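Local coordinates for protein serine protease pet (PDB 4OM9) that probably acts as a secreted serine protease and enterotoxin of enteroaggregative Escherichia coli, with alpha-fodrin as a likely host target, at residues N94-Q105 with T243-L253; R115-Y123 with E219-T227. All blocks are in the same frame, centred on the assembly; numbering follows the deposited sequence.

Interaction 1 (N94-Q105 with T243-L253); sequences NRMTTGNDFSIQ and TPFDSKTTNEL
Asp246 O, lying 3.6 Å from Phe102 CZ, accepts two bonds from a single residue. Thr250 OG1 reaches it at 2.6 Å and Thr250 N from the other face of its carbonyl plane. The CB of Asp246 sits above the centre of the Phe102 ring, a CH-pi contact 3.6 Å from the centroid. Asp246 is the N-cap: its OD1 accepts Thr249 N in the capping bond, almost straight (175°); OD2 separately accepts Thr249 OG1. Phe102 carries CG opposite its backbone N (chi1 175°), which brings its ring beside the helix start. The pair with Phe245 is an offset edge-to-face (T-shaped) one, the Phe102 edge toward the Phe245 face, planes at 85°. Further along, Ile104 CG2 meets Leu253 CB at 3.6 Å. The bent end of Met96 puts CE 3.6 Å from Thr249 CG2. At the turn, Thr243 OG1 donates to Asn100 O at 2.9 Å. A water joins Asn100 ND2 to Pro244 O, while Asn100 OD1 binds Lys190. Asp101 OD2 bonds His229 ND1, and OD1 the backbone N of His72. This matches a chymotrypsin-like protease, where helix 247-255, following the second barrel, packs on the first; Asp101 is probably the catalytic-triad aspartate.

Interaction 2 (R115-Y123 with E219-T227); sequences RGADTSFNY and EDKWVLLGT
Ala117 CB meets Leu224 CB at 4.0 Å, an apolar touch that starts the contact. At Asp118 the backbone is held twice. Its O accepts Leu224 N at 2.9 Å in a nearly straight bond (167°), and a water links its N to Trp222 O. The Asp118 side chain crosses that of Lys221 at about a right angle. Its OD2 forms a salt bridge with Lys221 NZ at 2.5 Å, met on the syn side but 34° out of the carboxylate plane. Lys221 is extended beyond CG, which carries the ammonium to the loop. OD1 instead holds the loop itself. It accepts Ser120 OG on its syn lone pair, and Ser120 N at 2.8 Å from above the plane, which makes an Asx turn. Ser120 OG also receives a weak bond from Lys221 NZ. Phe121 CB then packs on Val223 CG1 at 3.6 Å. The Phe121 ring lies alongside the Leu225 side chain, pointing the same way. Leu225 CD1 sits over one ring face, offset toward the rim, 3.6 Å from the centroid. The loop thus lies against strand 221-232, whose sheet neighbours are 211-216 and 239-244. Strand 60-63 touches both, meeting Ala117 and Thr119 of the loop and Leu224 of the strand.

Overall arrangement
Interactions 1 and 2 adjoin within the protease domain, their centres about 15 Å apart. Strands 221-232 and 239-244 are consecutive in the chain and neighbours in one sheet. Two probable backbone hydrogen bonds join the segments: Thr243 N to Thr227 O at 2.8 Å, and, just past the strand end, Phe245 N to Leu225 O at 2.9 Å. The loop of interaction 2 also packs on residues of interaction 1. Thr119 O lies 3.4 Å from Phe245 CE2, and Tyr123 CE2 lies 3.5 Å from Pro244 CG. Phe245 therefore has Phe102 and Thr119 as neighbours. The probable active site is closer to interaction 1, through Asp101 and His72. Interaction 2 uses the earlier part of strand 221-232, while His229, further along it, bonds Asp101 of interaction 1.

Interaction 1 (N94-Q105 with T243-L253)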
loop_
_atom_site.group_PDB
_atom_site.type_symbol
_atom_site.label_atom_id
_atom_site.label_comp_id
_atom_site.label_asym_id
_atom_site.label_seq_id
_atom_site.Cartn_x
_atom_site.Cartn_y
_atom_site.Cartn_z
ATOM N N ASN A 94 14.281 7.784 41.057
ATOM C CA ASN A 94 13.561 7.580 42.313
ATOM C C ASN A 94 12.556 6.453 42.158
ATOM O O ASN A 94 12.226 6.033 41.025
ATOM C CB ASN A 94 12.847 8.858 42.758
ATOM C CG ASN A 94 12.698 8.957 44.288
ATOM O OD1 ASN A 94 12.610 7.946 44.989
ATOM N ND2 ASN A 94 12.647 10.178 44.794
ATOM N N ARG A 95 12.065 5.962 43.289
ATOM C CA ARG A 95 11.068 4.899 43.272
ATOM C C ARG A 95 10.436 4.680 44.635
ATOM O O ARG A 95 10.954 5.129 45.666
ATOM C CB ARG A 95 11.673 3.577 42.778
ATOM C CG ARG A 95 12.820 3.048 43.622
ATOM C CD ARG A 95 13.067 1.563 43.350
ATOM N NE ARG A 95 14.089 1.054 44.261
ATOM C CZ ARG A 95 14.370 -0.230 44.460
ATOM N NH1 ARG A 95 13.709 -1.187 43.812
ATOM N NH2 ARG A 95 15.327 -0.553 45.319
ATOM N N MET A 96 9.284 4.021 44.606
ATOM C CA MET A 96 8.631 3.528 45.799
ATOM C C MET A 96 8.303 2.048 45.596
ATOM O O MET A 96 8.091 1.562 44.480
ATOM C CB MET A 96 7.370 4.335 46.132
ATOM C CG MET A 96 7.607 5.522 47.064
ATOM S SD MET A 96 6.107 6.474 47.423
ATOM C CE MET A 96 5.148 5.250 48.269
ATOM N N THR A 97 8.246 1.349 46.711
ATOM C CA THR A 97 8.407 -0.080 46.730
ATOM C C THR A 97 7.518 -0.611 47.828
ATOM O O THR A 97 7.345 0.040 48.858
ATOM C CB THR A 97 9.889 -0.440 46.936
ATOM O OG1 THR A 97 10.453 -0.843 45.675
ATOM C CG2 THR A 97 10.075 -1.508 47.976
ATOM N N THR A 98 6.922 -1.773 47.580
ATOM C CA THR A 98 5.857 -2.274 48.423
ATOM C C THR A 98 6.189 -3.703 48.827
ATOM O O THR A 98 6.891 -4.396 48.090
ATOM C CB THR A 98 4.514 -2.184 47.663
ATOM O OG1 THR A 98 3.535 -1.501 48.451
ATOM C CG2 THR A 98 4.003 -3.549 47.234
ATOM N N GLY A 99 5.719 -4.140 49.995
ATOM C CA GLY A 99 5.984 -5.485 50.485
ATOM C C GLY A 99 5.577 -6.582 49.500
ATOM O O GLY A 99 6.143 -7.680 49.481
ATOM N N ASN A 100 4.589 -6.276 48.672
ATOM C CA ASN A 100 4.149 -7.181 47.629
ATOM C C ASN A 100 5.025 -7.097 46.353
ATOM O O ASN A 100 4.647 -7.660 45.312
ATOM C CB ASN A 100 2.683 -6.894 47.284
ATOM C CG ASN A 100 1.946 -8.122 46.745
ATOM O OD1 ASN A 100 2.159 -9.258 47.198
ATOM N ND2 ASN A 100 1.065 -7.887 45.776
ATOM N N ASP A 101 6.162 -6.385 46.454
ATOM C CA ASP A 101 7.233 -6.375 45.434
ATOM C C ASP A 101 6.901 -5.399 44.307
ATOM O O ASP A 101 7.487 -5.438 43.220
ATOM C CB ASP A 101 7.484 -7.798 44.887
ATOM C CG ASP A 101 8.683 -7.888 43.942
ATOM O OD1 ASP A 101 9.654 -7.130 44.102
ATOM O OD2 ASP A 101 8.655 -8.747 43.026
ATOM N N PHE A 102 5.970 -4.493 44.580
ATOM C CA PHE A 102 5.586 -3.519 43.582
ATOM C C PHE A 102 6.624 -2.396 43.532
ATOM O O PHE A 102 7.184 -2.008 44.563
ATOM C CB PHE A 102 4.194 -2.964 43.875
ATOM C CG PHE A 102 3.784 -1.868 42.946
ATOM C CD1 PHE A 102 3.356 -2.158 41.651
ATOM C CD2 PHE A 102 3.851 -0.539 43.354
ATOM C CE1 PHE A 102 2.985 -1.149 40.784
ATOM C CE2 PHE A 102 3.487 0.493 42.493
ATOM C CZ PHE A 102 3.061 0.194 41.199
ATOM N N SER A 103 6.872 -1.875 42.330
ATOM C CA SER A 103 7.779 -0.753 42.165
ATOM C C SER A 103 7.269 0.263 41.150
ATOM O O SER A 103 7.069 -0.064 39.988
ATOM C CB SER A 103 9.166 -1.237 41.751
ATOM O OG SER A 103 10.051 -0.127 41.600
ATOM N N ILE A 104 7.058 1.494 41.612
ATOM C CA ILE A 104 6.768 2.632 40.741
ATOM C C ILE A 104 8.011 3.513 40.670
ATOM O O ILE A 104 8.593 3.915 41.692
ATOM C CB ILE A 104 5.548 3.450 41.213
ATOM C CG1 ILE A 104 5.379 4.710 40.363
ATOM C CG2 ILE A 104 5.695 3.850 42.640
ATOM C CD1 ILE A 104 5.058 4.448 38.903
ATOM N N GLN A 105 8.420 3.779 39.438
ATOM C CA GLN A 105 9.688 4.405 39.139
ATOM C C GLN A 105 9.500 5.802 38.563
ATOM O O GLN A 105 8.568 6.050 37.779
ATOM C CB GLN A 105 10.484 3.561 38.135
ATOM C CG GLN A 105 10.964 2.197 38.621
ATOM C CD GLN A 105 11.655 1.431 37.499
ATOM O OE1 GLN A 105 11.049 1.144 36.463
ATOM N NE2 GLN A 105 12.932 1.124 37.685
ATOM N N THR A 243 2.642 -9.332 40.460
ATOM C CA THR A 243 2.358 -8.285 41.439
ATOM C C THR A 243 1.324 -7.348 40.844
ATOM O O THR A 243 1.583 -6.707 39.840
ATOM C CB THR A 243 3.627 -7.508 41.827
ATOM O OG1 THR A 243 4.497 -8.379 42.558
ATOM C CG2 THR A 243 3.293 -6.278 42.676
ATOM N N PRO A 244 0.131 -7.301 41.443
ATOM C CA PRO A 244 -0.969 -6.481 40.932
ATOM C C PRO A 244 -0.599 -5.014 40.931
ATOM O O PRO A 244 -0.057 -4.534 41.940
ATOM C CB PRO A 244 -2.109 -6.751 41.919
ATOM C CG PRO A 244 -1.731 -8.040 42.603
ATOM C CD PRO A 244 -0.238 -8.006 42.684
ATOM N N PHE A 245 -0.884 -4.307 39.841
ATOM C CA PHE A 245 -0.571 -2.877 39.784
ATOM C C PHE A 245 -1.146 -2.114 40.973
ATOM O O PHE A 245 -2.303 -2.305 41.334
ATOM C CB PHE A 245 -1.095 -2.229 38.498
ATOM C CG PHE A 245 -1.050 -0.723 38.541
ATOM C CD1 PHE A 245 0.130 -0.052 38.283
ATOM C CD2 PHE A 245 -2.174 0.013 38.885
ATOM C CE1 PHE A 245 0.184 1.336 38.343
ATOM C CE2 PHE A 245 -2.129 1.386 38.938
ATOM C CZ PHE A 245 -0.948 2.053 38.669
ATOM N N ASP A 246 -0.354 -1.213 41.542
ATOM C CA ASP A 246 -0.743 -0.542 42.794
ATOM C C ASP A 246 -0.864 0.979 42.618
ATOM O O ASP A 246 0.131 1.689 42.620
ATOM C CB ASP A 246 0.267 -0.889 43.893
ATOM C CG ASP A 246 -0.006 -0.177 45.216
ATOM O OD1 ASP A 246 -0.939 0.648 45.337
ATOM O OD2 ASP A 246 0.745 -0.459 46.165
ATOM N N SER A 247 -2.106 1.445 42.523
ATOM C CA SER A 247 -2.448 2.852 42.351
ATOM C C SER A 247 -1.980 3.776 43.472
ATOM O O SER A 247 -1.411 4.842 43.236
ATOM C CB SER A 247 -3.960 2.985 42.232
ATOM O OG SER A 247 -4.327 3.225 40.893
ATOM N N LYS A 248 -2.285 3.368 44.690
ATOM C CA LYS A 248 -1.988 4.138 45.874
ATOM C C LYS A 248 -0.506 4.457 45.993
ATOM O O LYS A 248 -0.129 5.603 46.214
ATOM C CB LYS A 248 -2.466 3.368 47.107
ATOM C CG LYS A 248 -2.092 3.995 48.430
ATOM C CD LYS A 248 -2.493 3.065 49.576
ATOM C CE LYS A 248 -2.235 3.716 50.915
ATOM N NZ LYS A 248 -0.855 4.298 50.970
ATOM N N THR A 249 0.337 3.442 45.860
ATOM C CA THR A 249 1.780 3.637 45.945
ATOM C C THR A 249 2.280 4.416 44.729
ATOM O O THR A 249 3.159 5.270 44.838
ATOM C CB THR A 249 2.518 2.288 46.042
ATOM O OG1 THR A 249 1.988 1.526 47.138
ATOM C CG2 THR A 249 4.018 2.503 46.241
ATOM N N THR A 250 1.715 4.111 43.561
ATOM C CA THR A 250 2.024 4.863 42.355
ATOM C C THR A 250 1.749 6.348 42.542
ATOM O O THR A 250 2.569 7.196 42.184
ATOM C CB THR A 250 1.208 4.365 41.149
ATOM O OG1 THR A 250 1.567 3.009 40.868
ATOM C CG2 THR A 250 1.483 5.235 39.905
ATOM N N ASN A 251 0.588 6.660 43.106
ATOM C CA ASN A 251 0.157 8.041 43.213
ATOM C C ASN A 251 0.950 8.766 44.268
ATOM O O ASN A 251 1.191 9.971 44.167
ATOM C CB ASN A 251 -1.341 8.116 43.495
ATOM C CG ASN A 251 -2.165 7.845 42.247
ATOM O OD1 ASN A 251 -1.651 7.933 41.124
ATOM N ND2 ASN A 251 -3.439 7.520 42.431
ATOM N N GLU A 252 1.408 8.025 45.258
ATOM C CA GLU A 252 2.234 8.635 46.285
ATOM C C GLU A 252 3.595 8.997 45.701
ATOM O O GLU A 252 4.128 10.056 45.985
ATOM C CB GLU A 252 2.357 7.718 47.506
ATOM C CG GLU A 252 1.212 7.953 48.496
ATOM C CD GLU A 252 0.931 6.763 49.396
ATOM O OE1 GLU A 252 1.716 5.791 49.375
ATOM O OE2 GLU A 252 -0.088 6.798 50.126
ATOM N N LEU A 253 4.150 8.141 44.857
ATOM C CA LEU A 253 5.411 8.503 44.247
ATOM C C LEU A 253 5.210 9.731 43.371
ATOM O O LEU A 253 6.022 10.637 43.415
ATOM C CB LEU A 253 6.008 7.364 43.426
ATOM C CG LEU A 253 7.329 7.886 42.851
ATOM C CD1 LEU A 253 8.452 7.869 43.899
ATOM C CD2 LEU A 253 7.740 7.191 41.561
HETATM O O HOH W 1 0.608 -5.315 44.821
#

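Interaction 2 (R115-Y123 with E219-T227)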
loop_
_atom_site.group_PDB
_atom_site.type_symbol
_atom_site.label_atom_id
_atom_site.label_comp_id
_atom_site.label_asym_id
_atom_site.label_seq_id
_atom_site.Cartn_x
_atom_site.Cartn_y
_atom_site.Cartn_z
ATOM N N ARG A 115 3.061 6.624 25.055
ATOM C CA ARG A 115 2.234 7.349 26.013
ATOM C C ARG A 115 2.005 6.510 27.270
ATOM O O ARG A 115 1.395 6.983 28.237
ATOM C CB ARG A 115 0.904 7.777 25.396
ATOM C CG ARG A 115 0.981 9.103 24.627
ATOM C CD ARG A 115 1.700 8.928 23.314
ATOM N NE ARG A 115 0.924 8.068 22.420
ATOM C CZ ARG A 115 1.433 7.299 21.455
ATOM N NH1 ARG A 115 2.744 7.244 21.233
ATOM N NH2 ARG A 115 0.617 6.563 20.717
ATOM N N GLY A 116 2.523 5.284 27.259
ATOM C CA GLY A 116 2.521 4.429 28.436
ATOM C C GLY A 116 1.320 3.502 28.517
ATOM O O GLY A 116 0.357 3.661 27.773
ATOM N N ALA A 117 1.360 2.529 29.418
ATOM C CA ALA A 117 0.247 1.586 29.511
ATOM C C ALA A 117 -0.884 2.185 30.346
ATOM O O ALA A 117 -0.638 3.042 31.198
ATOM C CB ALA A 117 0.713 0.254 30.091
ATOM N N ASP A 118 -2.116 1.740 30.087
ATOM C CA ASP A 118 -3.276 2.142 30.882
ATOM C C ASP A 118 -3.181 1.528 32.281
ATOM O O ASP A 118 -2.920 0.345 32.420
ATOM C CB ASP A 118 -4.574 1.710 30.185
ATOM C CG ASP A 118 -5.823 1.973 31.031
ATOM O OD1 ASP A 118 -6.061 1.256 32.033
ATOM O OD2 ASP A 118 -6.586 2.891 30.678
ATOM N N THR A 119 -3.407 2.341 33.305
ATOM C CA THR A 119 -3.252 1.929 34.703
ATOM C C THR A 119 -4.572 1.846 35.471
ATOM O O THR A 119 -4.599 2.087 36.673
ATOM C CB THR A 119 -2.342 2.920 35.482
ATOM O OG1 THR A 119 -2.780 4.261 35.218
ATOM C CG2 THR A 119 -0.886 2.785 35.059
ATOM N N SER A 120 -5.663 1.510 34.794
ATOM C CA SER A 120 -6.961 1.480 35.462
ATOM C C SER A 120 -7.343 0.109 36.075
ATOM O O SER A 120 -8.524 -0.149 36.332
ATOM C CB SER A 120 -8.046 1.908 34.480
ATOM O OG SER A 120 -8.253 0.884 33.526
ATOM N N PHE A 121 -6.370 -0.773 36.300
ATOM C CA PHE A 121 -6.688 -2.034 36.961
ATOM C C PHE A 121 -6.875 -1.860 38.474
ATOM O O PHE A 121 -6.014 -1.326 39.157
ATOM C CB PHE A 121 -5.621 -3.099 36.716
ATOM C CG PHE A 121 -5.944 -4.411 37.385
ATOM C CD1 PHE A 121 -6.996 -5.193 36.924
ATOM C CD2 PHE A 121 -5.236 -4.835 38.494
ATOM C CE1 PHE A 121 -7.320 -6.372 37.542
ATOM C CE2 PHE A 121 -5.551 -6.024 39.119
ATOM C CZ PHE A 121 -6.601 -6.798 38.646
ATOM N N ASN A 122 -8.004 -2.333 38.988
ATOM C CA ASN A 122 -8.315 -2.196 40.411
ATOM C C ASN A 122 -8.395 -3.539 41.117
ATOM O O ASN A 122 -9.458 -4.160 41.165
ATOM C CB ASN A 122 -9.630 -1.447 40.595
ATOM C CG ASN A 122 -9.848 -1.010 42.018
ATOM O OD1 ASN A 122 -9.168 -1.475 42.931
ATOM N ND2 ASN A 122 -10.801 -0.108 42.219
ATOM N N TYR A 123 -7.278 -3.965 41.694
ATOM C CA TYR A 123 -7.195 -5.258 42.367
ATOM C C TYR A 123 -8.168 -5.407 43.535
ATOM O O TYR A 123 -8.415 -6.515 43.990
ATOM C CB TYR A 123 -5.770 -5.496 42.876
ATOM C CG TYR A 123 -5.459 -6.950 43.204
ATOM C CD1 TYR A 123 -5.801 -7.973 42.320
ATOM C CD2 TYR A 123 -4.778 -7.292 44.371
ATOM C CE1 TYR A 123 -5.496 -9.305 42.598
ATOM C CE2 TYR A 123 -4.468 -8.610 44.660
ATOM C CZ TYR A 123 -4.836 -9.622 43.769
ATOM O OH TYR A 123 -4.520 -10.926 44.049
ATOM N N GLU A 219 -14.655 -1.090 28.349
ATOM C CA GLU A 219 -13.924 0.065 27.858
ATOM C C GLU A 219 -13.178 -0.292 26.586
ATOM O O GLU A 219 -12.633 0.579 25.921
ATOM C CB GLU A 219 -12.956 0.576 28.925
ATOM C CG GLU A 219 -13.597 0.835 30.281
ATOM C CD GLU A 219 -14.369 2.147 30.347
ATOM O OE1 GLU A 219 -15.191 2.419 29.448
ATOM O OE2 GLU A 219 -14.152 2.913 31.311
ATOM N N ASP A 220 -13.173 -1.584 26.260
ATOM C CA ASP A 220 -12.509 -2.103 25.068
ATOM C C ASP A 220 -11.074 -1.591 24.962
ATOM O O ASP A 220 -10.713 -0.868 24.030
ATOM C CB ASP A 220 -13.317 -1.748 23.820
ATOM C CG ASP A 220 -14.772 -2.185 23.932
ATOM O OD1 ASP A 220 -15.053 -3.404 23.809
ATOM O OD2 ASP A 220 -15.634 -1.303 24.158
ATOM N N LYS A 221 -10.263 -1.969 25.945
ATOM C CA LYS A 221 -8.878 -1.534 26.002
ATOM C C LYS A 221 -8.012 -2.478 26.822
ATOM O O LYS A 221 -8.456 -3.039 27.816
ATOM C CB LYS A 221 -8.793 -0.128 26.590
ATOM C CG LYS A 221 -9.414 -0.008 27.976
ATOM C CD LYS A 221 -9.012 1.294 28.647
ATOM C CE LYS A 221 -9.525 1.362 30.085
ATOM N NZ LYS A 221 -9.080 2.618 30.756
ATOM N N TRP A 222 -6.763 -2.629 26.409
ATOM C CA TRP A 222 -5.790 -3.373 27.195
ATOM C C TRP A 222 -5.273 -2.558 28.383
ATOM O O TRP A 222 -4.960 -1.364 28.277
ATOM C CB TRP A 222 -4.625 -3.821 26.317
ATOM C CG TRP A 222 -5.029 -4.906 25.382
ATOM C CD1 TRP A 222 -5.431 -4.762 24.097
ATOM C CD2 TRP A 222 -5.102 -6.298 25.677
ATOM N NE1 TRP A 222 -5.735 -5.986 23.555
ATOM C CE2 TRP A 222 -5.545 -6.950 24.509
ATOM C CE3 TRP A 222 -4.829 -7.064 26.820
ATOM C CZ2 TRP A 222 -5.728 -8.330 24.440
ATOM C CZ3 TRP A 222 -5.008 -8.429 26.756
ATOM C CH2 TRP A 222 -5.454 -9.054 25.567
ATOM N N VAL A 223 -5.168 -3.238 29.508
ATOM C CA VAL A 223 -4.920 -2.598 30.767
ATOM C C VAL A 223 -3.723 -3.284 31.366
ATOM O O VAL A 223 -3.575 -4.486 31.213
ATOM C CB VAL A 223 -6.185 -2.706 31.661
ATOM C CG1 VAL A 223 -5.860 -2.834 33.142
ATOM C CG2 VAL A 223 -7.135 -1.558 31.358
ATOM N N LEU A 224 -2.850 -2.531 32.025
ATOM C CA LEU A 224 -1.729 -3.141 32.713
ATOM C C LEU A 224 -2.193 -3.831 33.998
ATOM O O LEU A 224 -2.514 -3.143 34.966
ATOM C CB LEU A 224 -0.688 -2.094 33.050
ATOM C CG LEU A 224 0.636 -2.579 33.629
ATOM C CD1 LEU A 224 1.439 -3.328 32.569
ATOM C CD2 LEU A 224 1.405 -1.367 34.161
ATOM N N LEU A 225 -2.218 -5.166 34.016
ATOM C CA LEU A 225 -2.644 -5.923 35.210
ATOM C C LEU A 225 -1.668 -5.751 36.361
ATOM O O LEU A 225 -2.056 -5.554 37.526
ATOM C CB LEU A 225 -2.778 -7.420 34.908
ATOM C CG LEU A 225 -3.105 -8.307 36.135
ATOM C CD1 LEU A 225 -4.606 -8.353 36.365
ATOM C CD2 LEU A 225 -2.570 -9.748 36.003
ATOM N N GLY A 226 -0.387 -5.839 36.023
ATOM C CA GLY A 226 0.668 -5.715 37.009
ATOM C C GLY A 226 1.998 -6.064 36.374
ATOM O O GLY A 226 2.150 -5.948 35.161
ATOM N N THR A 227 2.943 -6.520 37.196
ATOM C CA THR A 227 4.307 -6.774 36.757
ATOM C C THR A 227 4.768 -8.126 37.268
ATOM O O THR A 227 4.400 -8.559 38.379
ATOM C CB THR A 227 5.286 -5.667 37.243
ATOM O OG1 THR A 227 5.151 -5.488 38.657
ATOM C CG2 THR A 227 4.951 -4.377 36.583
HETATM O O HOH W 2 -2.183 -0.772 28.271
#